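Side-chain contacts in conserved hypothetical protein (Streptococcus pneumoniae, PDB 2GK4), which is of unknown function but, as a Rossmann-like relative of the DNA/pantothenate metabolism flavoproteins, probably takes part in coenzyme A biosynthesis: residues E15-D18 with S19-I23; T28-L31 with G32-T36; I49-K52 with R53-K56; S112-K115 with E116-S119; A125-S128 with S129-V133. One frame throughout, in Å; residues are numbered along the deposited sequence. Where two conformers were deposited one is given.

How the contacts relate
The five contacts follow one another along the chain and fall into two groups. Contacts 2 and 3 belong to the Rossmann-like core. One is the start of helix 30-41, the other the turn leaving strand 45-50; their centres are about 9 Å apart, and they touch, His30 packing on Leu55. Contact 1, the tip of the hairpin of strands 14-16 and 21-25, lies about 18 Å (centres) from contact 3. Contacts 4 and 5, about 18 Å apart between centres, sit in the loop between helix 105-110 and strand 133-140, their centres about 35 and 34 Å from that of contact 3. Contacts 1, 4 and 5, and Arg53 of contact 3, meet the second subunit, consistent with a dimer built largely through the projecting part.

Contact 1: E15-D18 with S19-I23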
loop_
_atom_site.group_PDB
_atom_site.type_symbol
_atom_site.label_atom_id
_atom_site.label_comp_id
_atom_site.label_asym_id
_atom_site.label_seq_id
_atom_site.Cartn_x
_atom_site.Cartn_y
_atom_site.Cartn_z
ATOM N N GLU A 15 6.391 3.811 -1.500
ATOM C CA GLU A 15 7.706 3.586 -2.104
ATOM C C GLU A 15 7.785 2.120 -2.580
ATOM O O GLU A 15 7.708 1.209 -1.765
ATOM C CB GLU A 15 8.794 3.888 -1.064
ATOM C CG GLU A 15 8.716 5.290 -0.440
ATOM C CD GLU A 15 8.994 6.408 -1.427
ATOM O OE1 GLU A 15 9.977 6.291 -2.221
ATOM O OE2 GLU A 15 8.241 7.412 -1.384
ATOM N N ALA A 16 7.932 1.901 -3.890
ATOM C CA ALA A 16 7.906 0.529 -4.440
ATOM C C ALA A 16 9.072 -0.324 -3.955
ATOM O O ALA A 16 10.230 0.130 -3.905
ATOM C CB ALA A 16 7.850 0.549 -5.967
ATOM N N ILE A 17 8.753 -1.544 -3.552
ATOM C CA ILE A 17 9.766 -2.539 -3.206
ATOM C C ILE A 17 10.044 -3.393 -4.439
ATOM O O ILE A 17 11.202 -3.646 -4.813
ATOM C CB ILE A 17 9.300 -3.435 -2.038
ATOM C CG1 ILE A 17 9.289 -2.625 -0.737
ATOM C CG2 ILE A 17 10.231 -4.633 -1.869
ATOM C CD1 ILE A 17 8.508 -3.295 0.405
ATOM N N ASP A 18 8.979 -3.841 -5.064
ATOM C CA ASP A 18 9.106 -4.654 -6.250
ATOM C C ASP A 18 7.886 -4.354 -7.073
ATOM O O ASP A 18 7.259 -3.297 -6.900
ATOM C CB ASP A 18 9.224 -6.144 -5.881
ATOM C CG ASP A 18 8.031 -6.656 -5.066
ATOM O OD1 ASP A 18 6.845 -6.388 -5.421
ATOM O OD2 ASP A 18 8.290 -7.375 -4.089
ATOM N N SER A 19 7.514 -5.279 -7.957
ATOM C CA SER A 19 6.438 -4.998 -8.905
ATOM C C SER A 19 5.095 -4.896 -8.208
ATOM O O SER A 19 4.242 -4.095 -8.610
ATOM C CB SER A 19 6.391 -6.042 -10.040
ATOM O OG SER A 19 6.158 -7.365 -9.565
ATOM N N VAL A 20 4.916 -5.686 -7.147
ATOM C CA VAL A 20 3.631 -5.729 -6.437
ATOM C C VAL A 20 3.625 -4.962 -5.092
ATOM O O VAL A 20 2.652 -4.248 -4.781
ATOM C CB VAL A 20 3.140 -7.209 -6.290
ATOM C CG1 VAL A 20 1.882 -7.295 -5.437
ATOM C CG2 VAL A 20 2.858 -7.797 -7.697
ATOM N N ARG A 21 4.726 -5.035 -4.349
ATOM C CA ARG A 21 4.731 -4.550 -2.957
ATOM C C ARG A 21 5.332 -3.152 -2.863
ATOM O O ARG A 21 6.249 -2.832 -3.611
ATOM C CB ARG A 21 5.520 -5.517 -2.064
ATOM C CG ARG A 21 4.917 -6.908 -1.999
ATOM C CD ARG A 21 5.720 -7.801 -1.048
ATOM N NE ARG A 21 7.127 -7.919 -1.437
ATOM C CZ ARG A 21 8.077 -8.483 -0.690
ATOM N NH1 ARG A 21 7.791 -9.006 0.500
ATOM N NH2 ARG A 21 9.322 -8.541 -1.149
ATOM N N SER A 22 4.809 -2.350 -1.932
ATOM C CA SER A 22 5.375 -1.038 -1.587
ATOM C C SER A 22 5.414 -0.887 -0.093
ATOM O O SER A 22 4.678 -1.608 0.608
ATOM C CB SER A 22 4.452 0.041 -2.148
ATOM O OG SER A 22 4.553 0.041 -3.576
ATOM N N ILE A 23 6.271 0.004 0.406
ATOM C CA ILE A 23 6.130 0.421 1.800
ATOM C C ILE A 23 5.472 1.790 1.737
ATOM O O ILE A 23 5.963 2.724 1.068
ATOM C CB ILE A 23 7.471 0.462 2.554
ATOM C CG1 ILE A 23 7.267 0.993 3.978
ATOM C CG2 ILE A 23 8.562 1.251 1.770
ATOM C CD1 ILE A 23 8.493 0.706 4.875
HETATM O O HOH W 1 10.533 -8.297 -3.838
#
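The carboxylate of Asp18 lies at the edge of the Arg21 guanidinium, the two planes only 13° apart, while Ile17 approaches the same group obliquely through CG2. Arg21 NE, with its partner nearly in the guanidinium plane, reaches Asp18 OD2 at 2.9 Å on the syn side of that oxygen. This is the main bond of a salt bridge, to which Arg21 NH2 adds a weak one to OD2. The other carboxylate oxygen serves the backbone. Val20 N meets Asp18 OD1 at 2.7 Å, nearly in line with the C-O bond, making an Asx turn, and Arg21 N meets OD1 at 2.7 Å from above the carboxylate plane. The first torsion of Asp18 (58°) sets CG between its own backbone N and carbonyl carbon, which folds the carboxylate over the bend; the short acid suits this place because it can hold amides and arginine together.

Behind the bend a two-stranded antiparallel hairpin begins. Arg21 O takes Ile17 N at 2.8 Å and Asp18 N at 3.3 Å, both from one face of its plane. Farther on, Glu15 and Ile23 form a hydrogen-bonded pair, with Glu15 N to Ile23 O at 2.8 Å. Ile17 lays CD1 against Ile23 N at 4.0 Å, and on the face shared with Ile23 the Glu15 carboxylate turns off to Thr98 and Thr71.

Residues 21-23 also pair with a strand of the second subunit, whose Ser95 binds Arg21 NH1. Asp18 thus probably fixes both the bend and the rotation of an arginine that works across the interface, its negative charge offset by that arginine.

Contact 2: T28-L31 with G32-T36; sequences TGHL and GKIIT
Ile34 sets its CD1 methyl over one face of the His30 imidazole, displaced toward the rim. This is a CH-pi contact, 4.0 Å from CD1 to the centroid of the His30 ring and 22° off the ring normal. His30 holds CG opposite its backbone N (chi1 -168°), which carries the ring along the helix to its neighbour one turn on. An apolar pair, Leu31 and Ile35, stands beside it: Leu31 CG meets Ile35 CD1 at 3.9 Å, their chains crossing at a slant, and both rest on Phe160 of the central sheet. Branched and aliphatic residues suit this inward side.

The backbone bonds are those of a starting alpha helix, 30-41, with Gly29 at the N-cap and a positive phi that glycine adopts easily. Lys33 N reaches Gly29 O at 3.0 Å, and Ile35 N reaches Leu31 O at 2.9 Å. The helix links parallel strands 5-9 and 45-50 in the beta-alpha-beta manner of a Rossmann-like fold, with the 14-25 hairpin inserted ahead of it.

Among polar side chains, Thr36 OG1 donates to Gly32 O at 2.9 Å, from the face opposite to Thr36 N, giving that buried carbonyl two donors. Lys33 extends outward to a salt bridge with Glu37.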
loop_
_atom_site.group_PDB
_atom_site.type_symbol
_atom_site.label_atom_id
_atom_site.label_comp_id
_atom_site.label_asym_id
_atom_site.label_seq_id
_atom_site.Cartn_x
_atom_site.Cartn_y
_atom_site.Cartn_z
ATOM N N THR A 28 -5.086 8.221 5.110
ATOM C CA THR A 28 -6.113 8.436 4.076
ATOM C C THR A 28 -6.441 9.918 3.879
ATOM O O THR A 28 -7.336 10.267 3.111
ATOM C CB THR A 28 -7.367 7.625 4.342
ATOM O OG1 THR A 28 -7.843 7.941 5.649
ATOM C CG2 THR A 28 -7.062 6.109 4.250
ATOM N N GLY A 29 -5.715 10.789 4.564
ATOM C CA GLY A 29 -5.816 12.228 4.274
ATOM C C GLY A 29 -7.200 12.837 4.508
ATOM O O GLY A 29 -7.575 13.804 3.846
ATOM N N HIS A 30 -7.961 12.286 5.456
ATOM C CA HIS A 30 -9.267 12.873 5.805
ATOM C C HIS A 30 -9.186 14.357 6.170
ATOM O O HIS A 30 -10.013 15.155 5.760
ATOM C CB HIS A 30 -9.950 12.087 6.925
ATOM C CG HIS A 30 -11.388 12.452 7.139
ATOM N ND1 HIS A 30 -12.002 12.351 8.370
ATOM C CD2 HIS A 30 -12.339 12.916 6.285
ATOM C CE1 HIS A 30 -13.265 12.731 8.267
ATOM N NE2 HIS A 30 -13.497 13.078 7.015
ATOM N N LEU A 31 -8.193 14.733 6.955
ATOM C CA LEU A 31 -8.092 16.130 7.358
ATOM C C LEU A 31 -7.792 17.035 6.158
ATOM O O LEU A 31 -8.432 18.078 5.993
ATOM C CB LEU A 31 -7.068 16.263 8.450
ATOM C CG LEU A 31 -6.870 17.662 9.027
ATOM C CD1 LEU A 31 -8.161 18.288 9.573
ATOM C CD2 LEU A 31 -5.823 17.533 10.124
ATOM N N GLY A 32 -6.891 16.585 5.283
ATOM C CA GLY A 32 -6.627 17.270 4.019
ATOM C C GLY A 32 -7.881 17.516 3.193
ATOM O O GLY A 32 -8.068 18.600 2.626
ATOM N N LYS A 33 -8.739 16.498 3.125
ATOM C CA LYS A 33 -10.003 16.607 2.409
ATOM C C LYS A 33 -10.877 17.701 3.003
ATOM O O LYS A 33 -11.406 18.530 2.267
ATOM C CB LYS A 33 -10.738 15.254 2.414
ATOM C CG LYS A 33 -12.162 15.313 1.821
ATOM C CD LYS A 33 -12.765 13.923 1.845
ATOM C CE LYS A 33 -14.103 13.900 1.173
ATOM N NZ LYS A 33 -15.143 14.468 2.092
ATOM N N ILE A 34 -11.006 17.737 4.332
ATOM C CA ILE A 34 -11.892 18.723 4.985
ATOM C C ILE A 34 -11.333 20.132 4.817
ATOM O O ILE A 34 -12.080 21.082 4.544
ATOM C CB ILE A 34 -12.106 18.403 6.486
ATOM C CG1 ILE A 34 -12.835 17.048 6.653
ATOM C CG2 ILE A 34 -12.948 19.507 7.167
ATOM C CD1 ILE A 34 -12.912 16.582 8.120
ATOM N N ILE A 35 -10.016 20.271 4.933
ATOM C CA ILE A 35 -9.393 21.577 4.728
ATOM C C ILE A 35 -9.671 22.079 3.317
ATOM O O ILE A 35 -10.070 23.233 3.121
ATOM C CB ILE A 35 -7.887 21.501 5.030
ATOM C CG1 ILE A 35 -7.728 21.316 6.562
ATOM C CG2 ILE A 35 -7.166 22.776 4.530
ATOM C CD1 ILE A 35 -6.277 20.862 6.963
ATOM N N THR A 36 -9.492 21.191 2.347
ATOM C CA THR A 36 -9.700 21.541 0.945
ATOM C C THR A 36 -11.153 21.951 0.712
ATOM O O THR A 36 -11.393 22.993 0.090
ATOM C CB THR A 36 -9.265 20.394 0.005
ATOM O OG1 THR A 36 -7.861 20.122 0.203
ATOM C CG2 THR A 36 -9.501 20.770 -1.484
#

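Contact 3: I49-K52 with R53-K56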
loop_
_atom_site.group_PDB
_atom_site.type_symbol
_atom_site.label_atom_id
_atom_site.label_comp_id
_atom_site.label_asym_id
_atom_site.label_seq_id
_atom_site.Cartn_x
_atom_site.Cartn_y
_atom_site.Cartn_z
ATOM N N ILE A 49 -2.395 18.166 -4.154
ATOM C CA ILE A 49 -1.490 17.073 -4.447
ATOM C C ILE A 49 -1.851 15.956 -3.482
ATOM O O ILE A 49 -1.853 16.149 -2.250
ATOM C CB ILE A 49 -0.022 17.502 -4.246
ATOM C CG1 ILE A 49 0.281 18.742 -5.097
ATOM C CG2 ILE A 49 0.949 16.329 -4.531
ATOM C CD1 ILE A 49 -0.040 18.585 -6.584
ATOM N N THR A 50 -2.190 14.803 -4.036
ATOM C CA THR A 50 -2.677 13.718 -3.210
ATOM C C THR A 50 -2.267 12.345 -3.788
ATOM O O THR A 50 -1.431 12.261 -4.697
ATOM C CB THR A 50 -4.210 13.932 -2.965
ATOM O OG1 THR A 50 -4.702 13.026 -1.968
ATOM C CG2 THR A 50 -4.996 13.801 -4.312
ATOM N N THR A 51 -2.824 11.277 -3.232
ATOM C CA THR A 51 -2.299 9.928 -3.474
ATOM C C THR A 51 -3.477 8.994 -3.712
ATOM O O THR A 51 -4.655 9.388 -3.525
ATOM C CB THR A 51 -1.347 9.458 -2.317
ATOM O OG1 THR A 51 -2.076 9.347 -1.070
ATOM C CG2 THR A 51 -0.232 10.442 -2.127
ATOM N N LYS A 52 -3.165 7.800 -4.218
ATOM C CA LYS A 52 -4.183 6.855 -4.643
ATOM C C LYS A 52 -5.195 6.486 -3.554
ATOM O O LYS A 52 -6.399 6.493 -3.810
ATOM C CB LYS A 52 -3.524 5.600 -5.235
ATOM C CG LYS A 52 -4.452 4.822 -6.148
ATOM C CD LYS A 52 -4.864 5.649 -7.379
ATOM C CE LYS A 52 -5.264 4.740 -8.538
ATOM N NZ LYS A 52 -5.077 5.386 -9.881
ATOM N N ARG A 53 -4.705 6.184 -2.357
ATOM C CA ARG A 53 -5.537 5.745 -1.235
ATOM C C ARG A 53 -6.194 6.882 -0.438
ATOM O O ARG A 53 -6.970 6.632 0.504
ATOM C CB ARG A 53 -4.695 4.861 -0.303
ATOM C CG ARG A 53 -3.979 3.710 -1.032
ATOM C CD ARG A 53 -2.721 3.272 -0.295
ATOM N NE ARG A 53 -3.012 2.418 0.854
ATOM C CZ ARG A 53 -3.288 2.854 2.084
ATOM N NH1 ARG A 53 -3.538 1.973 3.051
ATOM N NH2 ARG A 53 -3.314 4.153 2.354
ATOM N N ALA A 54 -5.884 8.133 -0.782
ATOM C CA ALA A 54 -6.441 9.259 -0.050
ATOM C C ALA A 54 -7.919 9.485 -0.354
ATOM O O ALA A 54 -8.357 9.282 -1.478
ATOM C CB ALA A 54 -5.667 10.532 -0.337
ATOM N N LEU A 55 -8.648 9.934 0.658
ATOM C CA LEU A 55 -10.030 10.394 0.511
ATOM C C LEU A 55 -10.011 11.647 -0.332
ATOM O O LEU A 55 -9.260 12.549 -0.062
ATOM C CB LEU A 55 -10.639 10.701 1.890
ATOM C CG LEU A 55 -10.779 9.463 2.787
ATOM C CD1 LEU A 55 -11.191 9.864 4.229
ATOM C CD2 LEU A 55 -11.758 8.469 2.172
ATOM N N LYS A 56 -10.831 11.698 -1.366
ATOM C CA LYS A 56 -10.805 12.872 -2.239
ATOM C C LYS A 56 -12.013 13.773 -2.009
ATOM O O LYS A 56 -13.133 13.287 -1.858
ATOM C CB LYS A 56 -10.784 12.466 -3.732
ATOM C CG LYS A 56 -9.781 11.375 -4.138
ATOM C CD LYS A 56 -8.340 11.896 -4.163
ATOM C CE LYS A 56 -7.394 10.852 -4.762
ATOM N NZ LYS A 56 -7.359 9.544 -4.049
HETATM O O HOH W 2 -1.929 6.684 -0.572
#
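Lys56 curls back over the bend and delivers NZ to the carbonyl of Thr51, at 2.8 Å from Thr51 O and in the carbonyl plane. This is the tight side. The ammonium also donates to Ala54 O at 2.8 Å and, weakly, to Lys52 O at 3.2 Å, so one charge gathers three backbone oxygens. Its chain gets there by bending at chi2 (-74°) and again at chi4, and on the way CE rubs against Thr50 CG2 at 3.8 Å. Thr51 O has a second donor, Ala54 N at 3.3 Å, which comes from well above the carbonyl plane, as it does in this type I turn from Thr51 to Ala54. Nearby, Ala54 CB presses on Thr50 OG1 at 3.1 Å, where a small methyl fits a buried site; that hydroxyl is bound to Ser10. On a buried, water-bridged flank, Thr51 OG1 binds Gly12 N and, at 2.7 Å, a water that also takes a weak bond from Arg53 N.

The loose part is Lys52, whose long chain runs out toward Glu67, exposed to solvent. Arg53 is only partly exposed and tied down at its tip: NH2 binds His26 O, and the side chain packs against Arg53 of the second subunit.

The turn stands at the C-terminal ends of the parallel strands, the side on which Rossmann-like folds commonly bind nucleotides. With its ammonium solvated by backbone carbonyls and a long, weak pairing to Glu67, Lys56 probably acts as an internal clamp that polarises those carbonyls and steadies the chain's exit from the strand.

Contact 4: S112-K115 with E116-S119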
loop_
_atom_site.group_PDB
_atom_site.type_symbol
_atom_site.label_atom_id
_atom_site.label_comp_id
_atom_site.label_asym_id
_atom_site.label_seq_id
_atom_site.Cartn_x
_atom_site.Cartn_y
_atom_site.Cartn_z
ATOM N N SER A 112 30.390 -8.701 6.037
ATOM C CA SER A 112 31.307 -8.154 7.039
ATOM C C SER A 112 31.165 -6.632 7.159
ATOM O O SER A 112 31.827 -5.987 7.966
ATOM C CB SER A 112 32.755 -8.542 6.696
ATOM O OG SER A 112 33.091 -8.235 5.353
ATOM N N ASN A 113 30.291 -6.050 6.344
ATOM C CA ASN A 113 30.015 -4.633 6.447
ATOM C C ASN A 113 28.714 -4.334 5.714
ATOM O O ASN A 113 28.660 -4.335 4.485
ATOM C CB ASN A 113 31.161 -3.782 5.885
ATOM C CG ASN A 113 30.983 -2.294 6.175
ATOM O OD1 ASN A 113 29.943 -1.848 6.663
ATOM N ND2 ASN A 113 32.021 -1.520 5.898
ATOM N N LEU A 114 27.677 -4.095 6.494
ATOM C CA LEU A 114 26.311 -3.954 5.969
ATOM C C LEU A 114 26.118 -2.732 5.070
ATOM O O LEU A 114 25.188 -2.681 4.255
ATOM C CB LEU A 114 25.342 -3.908 7.142
ATOM C CG LEU A 114 24.730 -5.217 7.654
ATOM C CD1 LEU A 114 25.557 -6.450 7.480
ATOM C CD2 LEU A 114 24.172 -5.092 9.084
ATOM N N LYS A 115 26.996 -1.742 5.215
ATOM C CA LYS A 115 26.935 -0.570 4.339
ATOM C C LYS A 115 27.151 -0.962 2.866
ATOM O O LYS A 115 26.713 -0.230 1.962
ATOM C CB LYS A 115 27.922 0.512 4.814
ATOM C CG LYS A 115 27.567 1.012 6.215
ATOM C CD LYS A 115 28.307 2.294 6.672
ATOM C CE LYS A 115 27.870 2.639 8.109
ATOM N NZ LYS A 115 28.888 3.443 8.853
ATOM N N GLU A 116 27.775 -2.124 2.625
ATOM C CA GLU A 116 27.978 -2.632 1.252
ATOM C C GLU A 116 26.645 -2.700 0.496
ATOM O O GLU A 116 26.605 -2.485 -0.707
ATOM C CB GLU A 116 28.657 -4.011 1.213
ATOM C CG GLU A 116 27.733 -5.225 1.524
ATOM C CD GLU A 116 28.427 -6.613 1.402
ATOM O OE1 GLU A 116 28.798 -7.013 0.273
ATOM O OE2 GLU A 116 28.556 -7.326 2.425
ATOM N N PHE A 117 25.570 -2.983 1.226
ATOM C CA PHE A 117 24.261 -3.233 0.623
ATOM C C PHE A 117 23.616 -1.976 0.055
ATOM O O PHE A 117 22.715 -2.065 -0.794
ATOM C CB PHE A 117 23.329 -3.918 1.622
ATOM C CG PHE A 117 23.753 -5.324 1.981
ATOM C CD1 PHE A 117 24.056 -5.655 3.288
ATOM C CD2 PHE A 117 23.845 -6.304 1.014
ATOM C CE1 PHE A 117 24.457 -6.951 3.627
ATOM C CE2 PHE A 117 24.235 -7.603 1.338
ATOM C CZ PHE A 117 24.545 -7.924 2.648
ATOM N N LEU A 118 24.091 -0.813 0.488
ATOM C CA LEU A 118 23.526 0.455 0.010
ATOM C C LEU A 118 23.961 0.810 -1.408
ATOM O O LEU A 118 23.375 1.713 -2.043
ATOM C CB LEU A 118 23.890 1.623 0.924
ATOM C CG LEU A 118 23.724 1.518 2.434
ATOM C CD1 LEU A 118 24.062 2.866 3.078
ATOM C CD2 LEU A 118 22.335 1.088 2.790
ATOM N N SER A 119 25.001 0.134 -1.891
ATOM C CA SER A 119 25.535 0.428 -3.210
ATOM C C SER A 119 25.221 -0.692 -4.201
ATOM O O SER A 119 25.761 -0.718 -5.315
ATOM C CB SER A 119 27.032 0.680 -3.129
ATOM O OG SER A 119 27.690 -0.521 -2.805
HETATM O O HOH W 3 30.927 -8.313 3.303
#
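Leu114 CD1 lies 4.0 Å from Phe117 CE1, the side chains crossing as the chain winds one tight turn. The ring has more apolar company: its neighbour Glu116 lays CG over the centre of one face, 3.9 Å above the Phe117 plane, Phe137 stacks with it, and Tyr101 meets it with planes about 15° apart. Buried aromatic Phe117 so anchors the segment to strands 97-104 and 133-140, while Val108 of helix 105-110 lies against Leu114.

Backbone bonds run from each amide to the carbonyl three residues back, the pattern of a 3-10 helix, here 114-118. Glu116 N binds Asn113 O at 3.0 Å, Phe117 N binds Leu114 O at 3.1 Å, and Leu118 N binds Lys115 O at 3.1 Å; each donor sits well above its carbonyl plane, as the tight winding requires. Ahead of the helix Asn113 makes an Asx turn, its OD1 accepting from Lys115 N at 3.3 Å, a job the short amide side chain does well.

Polar side chains tie the start of the 3-10 helix to the loop before it. Glu116 places CG between its backbone N and carbonyl carbon (chi1 78°), which leads the carboxylate back past Asn113 O to the preceding loop. There a water joins Ser112 N to Glu116 OE2, 2.7 Å from OE2. Ser111 also binds OE2, and Lys120 pairs with OE1. The outer face, with Lys115 and Leu118, packs on Leu105 and Val133 of the second subunit.

Contact 5: A125-S128 with S129-V133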
loop_
_atom_site.group_PDB
_atom_site.type_symbol
_atom_site.label_atom_id
_atom_site.label_comp_id
_atom_site.label_asym_id
_atom_site.label_seq_id
_atom_site.Cartn_x
_atom_site.Cartn_y
_atom_site.Cartn_z
ATOM N N ALA A 125 20.642 -9.582 -5.836
ATOM C CA ALA A 125 20.285 -10.184 -4.554
ATOM C C ALA A 125 20.158 -11.704 -4.568
ATOM O O ALA A 125 19.663 -12.295 -5.531
ATOM C CB ALA A 125 19.027 -9.564 -4.010
ATOM N N LYS A 126 20.617 -12.316 -3.478
ATOM C CA LYS A 126 20.412 -13.739 -3.219
ATOM C C LYS A 126 19.145 -13.912 -2.371
ATOM O O LYS A 126 19.199 -13.861 -1.133
ATOM C CB LYS A 126 21.634 -14.318 -2.503
ATOM C CG LYS A 126 22.966 -13.835 -3.064
ATOM C CD LYS A 126 24.130 -14.551 -2.412
ATOM C CE LYS A 126 25.443 -14.065 -2.978
ATOM N NZ LYS A 126 26.562 -14.944 -2.551
ATOM N N ILE A 127 18.017 -14.090 -3.060
ATOM C CA ILE A 127 16.677 -14.188 -2.466
ATOM C C ILE A 127 15.917 -15.371 -3.051
ATOM O O ILE A 127 15.951 -15.587 -4.264
ATOM C CB ILE A 127 15.781 -12.948 -2.787
ATOM C CG1 ILE A 127 16.369 -12.116 -3.931
ATOM C CG2 ILE A 127 15.501 -12.117 -1.545
ATOM C CD1 ILE A 127 15.326 -11.409 -4.784
ATOM N N SER A 128 15.219 -16.110 -2.188
ATOM C CA SER A 128 14.427 -17.276 -2.591
ATOM C C SER A 128 13.177 -17.421 -1.721
ATOM O O SER A 128 13.146 -16.943 -0.584
ATOM C CB SER A 128 15.260 -18.560 -2.482
ATOM O OG SER A 128 16.588 -18.366 -2.942
ATOM N N SER A 129 12.156 -18.100 -2.251
ATOM C CA SER A 129 10.955 -18.425 -1.478
ATOM C C SER A 129 11.277 -19.353 -0.294
ATOM O O SER A 129 10.470 -19.494 0.639
ATOM C CB SER A 129 9.887 -19.047 -2.384
ATOM O OG SER A 129 10.378 -20.214 -3.033
ATOM N N THR A 130 12.461 -19.965 -0.326
ATOM C CA THR A 130 12.919 -20.798 0.780
ATOM C C THR A 130 13.431 -19.988 1.970
ATOM O O THR A 130 13.475 -20.510 3.088
ATOM C CB THR A 130 13.997 -21.835 0.341
ATOM O OG1 THR A 130 15.097 -21.171 -0.292
ATOM C CG2 THR A 130 13.401 -22.855 -0.624
ATOM N N ASP A 131 13.824 -18.728 1.743
ATOM C CA ASP A 131 14.294 -17.871 2.840
ATOM C C ASP A 131 13.213 -17.809 3.904
ATOM O O ASP A 131 12.066 -17.462 3.610
ATOM C CB ASP A 131 14.586 -16.432 2.373
ATOM C CG ASP A 131 15.629 -16.350 1.268
ATOM O OD1 ASP A 131 15.624 -15.328 0.544
ATOM O OD2 ASP A 131 16.458 -17.272 1.116
ATOM N N GLU A 132 13.555 -18.152 5.134
ATOM C CA GLU A 132 12.619 -17.937 6.221
ATOM C C GLU A 132 12.491 -16.453 6.556
ATOM O O GLU A 132 11.482 -16.016 7.104
ATOM C CB GLU A 132 13.030 -18.713 7.466
ATOM C CG GLU A 132 12.076 -19.864 7.809
ATOM C CD GLU A 132 10.664 -19.372 8.154
ATOM O OE1 GLU A 132 10.527 -18.413 8.967
ATOM O OE2 GLU A 132 9.693 -19.944 7.599
ATOM N N VAL A 133 13.534 -15.690 6.255
ATOM C CA VAL A 133 13.561 -14.277 6.615
ATOM C C VAL A 133 14.101 -13.483 5.447
ATOM O O VAL A 133 15.087 -13.881 4.819
ATOM C CB VAL A 133 14.426 -14.029 7.897
ATOM C CG1 VAL A 133 14.560 -12.523 8.211
ATOM C CG2 VAL A 133 13.830 -14.730 9.100
#
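Asp131 reaches back to Ser128, its OD1 accepting from Ser128 N at 2.9 Å. The bond is nearly straight (169°), though the amide stands well above the carboxylate plane. Asp131 gets there with CG opposite its carbonyl carbon and beside its own backbone N (chi1 -58°), which turns OD1 back to the Ser128 amide. The second link joins the same two residues by backbone: Asp131 N donates to Ser128 O at 3.0 Å. A short acid suits the place, since its carboxylate can reach the amide of the residue three before it.

This is a type I beta turn, Ser128 to Asp131, in the loop that brings helix 105-110 round to strand 133-140. Ser129 and Thr130 fill its exposed corner positions. Thr130 tucks OG1 between its backbone N and carbonyl carbon, which brings that hydroxyl to 3.4 Å from Ser128 CB, a van der Waals approach between the side chains of the first and third residues of the turn. Ile127 adds its branch from the other end, CG2 lying 3.8 Å from Asp131 OD1; its chi1 of 15° is nearly eclipsed, a strained or poorly settled conformation at the surface.

Asp131 is buried and has further neighbours. Gln134 gives OD1 a weak bond, whereas Glu106 brings another acidic oxygen close to OD2, which would probably raise the pKa of one of the pair. The backbone carbonyl of Asp131 accepts from Tyr97 of the second subunit.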